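Local coordinates for protein VIN1 (Oscarella pearsei, PDB 6BFI) that binds actin filaments and may play a role in cell-cell adhesion, as a sponge member of the vinculin/alpha-catenin family, at residues A385-D388 with A389-S393. Numbering follows the deposited sequence.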
ATOM      1  N   ALA A 385      27.142  19.705  -0.038  1.00 68.54           N
ATOM      2  CA  ALA A 385      27.871  20.704   0.736  1.00 67.04           C
ATOM      3  C   ALA A 385      28.505  20.091   1.979  1.00 62.10           C
ATOM      4  O   ALA A 385      29.603  20.495   2.380  1.00 55.40           O
ATOM      5  CB  ALA A 385      26.937  21.852   1.119  1.00 60.52           C
ATOM      6  N   LEU A 386      27.836  19.111   2.595  1.00 59.23           N
ATOM      7  CA  LEU A 386      28.424  18.432   3.745  1.00 57.66           C
ATOM      8  C   LEU A 386      29.626  17.589   3.336  1.00 58.61           C
ATOM      9  O   LEU A 386      30.661  17.606   4.014  1.00 64.06           O
ATOM     10  CB  LEU A 386      27.376  17.566   4.441  1.00 55.43           C
ATOM     11  CG  LEU A 386      27.896  16.701   5.593  1.00 58.28           C
ATOM     12  CD1 LEU A 386      28.387  17.562   6.749  1.00 56.98           C
ATOM     13  CD2 LEU A 386      26.828  15.730   6.060  1.00 57.14           C
ATOM     14  N   GLU A 387      29.510  16.846   2.230  1.00 56.48           N
ATOM     15  CA  GLU A 387      30.639  16.043   1.769  1.00 59.24           C
ATOM     16  C   GLU A 387      31.833  16.922   1.410  1.00 65.26           C
ATOM     17  O   GLU A 387      32.980  16.582   1.723  1.00 68.52           O
ATOM     18  CB  GLU A 387      30.230  15.184   0.571  1.00 60.44           C
ATOM     19  CG  GLU A 387      31.295  14.174   0.154  1.00 65.61           C
ATOM     20  CD  GLU A 387      31.050  13.589  -1.226  1.00 70.37           C
ATOM     21  OE1 GLU A 387      30.696  14.355  -2.148  1.00 75.02           O
ATOM     22  OE2 GLU A 387      31.210  12.362  -1.387  1.00 70.81           O
ATOM     23  N   ASP A 388      31.583  18.058   0.755  1.00 66.16           N
ATOM     24  CA  ASP A 388      32.673  18.982   0.452  1.00 74.11           C
ATOM     25  C   ASP A 388      33.249  19.601   1.718  1.00 71.97           C
ATOM     26  O   ASP A 388      34.453  19.879   1.778  1.00 75.57           O
ATOM     27  CB  ASP A 388      32.193  20.076  -0.502  1.00 83.81           C
ATOM     28  CG  ASP A 388      31.789  19.530  -1.856  1.00 91.35           C
ATOM     29  OD1 ASP A 388      32.247  18.424  -2.211  1.00 95.56           O
ATOM     30  OD2 ASP A 388      31.017  20.207  -2.568  1.00 93.29           O
ATOM     31  N   ALA A 389      32.413  19.824   2.736  1.00 68.37           N
ATOM     32  CA  ALA A 389      32.919  20.339   4.004  1.00 66.99           C
ATOM     33  C   ALA A 389      33.830  19.326   4.682  1.00 62.28           C
ATOM     34  O   ALA A 389      34.837  19.700   5.297  1.00 61.87           O
ATOM     35  CB  ALA A 389      31.754  20.716   4.921  1.00 68.23           C
ATOM     36  N   ALA A 390      33.497  18.038   4.577  1.00 63.66           N
ATOM     37  CA  ALA A 390      34.357  17.006   5.144  1.00 56.59           C
ATOM     38  C   ALA A 390      35.671  16.887   4.384  1.00 75.29           C
ATOM     39  O   ALA A 390      36.694  16.520   4.973  1.00 64.75           O
ATOM     40  CB  ALA A 390      33.630  15.663   5.153  1.00 53.82           C
ATOM     41  N   LEU A 391      35.666  17.191   3.088  1.00 60.31           N
ATOM     42  CA  LEU A 391      36.848  17.072   2.247  1.00 68.79           C
ATOM     43  C   LEU A 391      37.739  18.308   2.290  1.00 66.86           C
ATOM     44  O   LEU A 391      38.632  18.440   1.447  1.00 69.98           O
ATOM     45  CB  LEU A 391      36.438  16.782   0.802  1.00 70.20           C
ATOM     46  CG  LEU A 391      35.846  15.399   0.532  1.00 73.84           C
ATOM     47  CD1 LEU A 391      35.344  15.305  -0.902  1.00 74.67           C
ATOM     48  CD2 LEU A 391      36.875  14.316   0.814  1.00 62.39           C
ATOM     49  N   ALA A 392      37.518  19.212   3.241  1.00 69.16           N
ATOM     50  CA  ALA A 392      38.337  20.410   3.338  1.00 74.90           C
ATOM     51  C   ALA A 392      39.762  20.043   3.728  1.00 81.75           C
ATOM     52  O   ALA A 392      39.986  19.136   4.535  1.00 82.99           O
ATOM     53  CB  ALA A 392      37.745  21.382   4.356  1.00 75.25           C
ATOM     54  N   SER A 393      40.728  20.750   3.144  1.00 86.12           N
ATOM     55  CA  SER A 393      42.121  20.476   3.447  1.00 92.52           C
ATOM     56  C   SER A 393      42.401  20.788   4.916  1.00 92.73           C
ATOM     57  O   SER A 393      41.763  21.667   5.507  1.00 94.36           O
ATOM     58  CB  SER A 393      43.043  21.301   2.548  1.00 98.50           C
ATOM     59  OG  SER A 393      43.252  22.598   3.077  1.00 99.18           O
TER
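Leu-391 closes the last turn of helix 381-390 against Glu-387. Its N donates to Glu-387 O at 3.1 Å, well short of straight, with an N-H...O angle of 137°, and makes a second, weak bond to Asp-388 O at 3.2 Å. The amide is thus shared between an i-4 and an i-3 carbonyl. The Leu-391 side chain bends back over the same oxygen: CG lies beside the backbone N and anti to the carbonyl carbon (chi1 -70°), which brings CG to 3.3 Å from Glu-387 O. From there CD1 runs on to 4.3 Å from Glu-387 CG, a loose aliphatic touch between neighbouring turns. The two preceding amides still make regular helical bonds: Ala-390 N to Leu-386 O at 2.9 Å, and Ala-389 N to Ala-385 O. The methyl of Ala-389 rests beside that acceptor, its CB 3.3 Å from Ala-385 O. Leu-391 is the first residue to leave helical backbone angles, and Ala-392 follows in an extended conformation. A weak bond from Ala-392 N to Ala-389 O follows, and Ala-392 O turns to Arg-399 of the next helix.

Further out, Leu-386 and Ala-390 pack on Phe-403 of helix 399-427 and Ala-456 of helix 452-460, joining this short helix to two neighbours in the helical bundle, while Leu-391 touches Val-459. The stem of Glu-387 is nearly extended (chi1 -172°), and its OE1 forms salt bridges with Lys-384 and with Lys-476 of helix 466-493. The chemistry therefore divides: a backbone amide shared by two carbonyls marks the helix end, whereas the carboxylate of Glu-387, probably kept ionised by its two lysines, ties the final turn to a third helix.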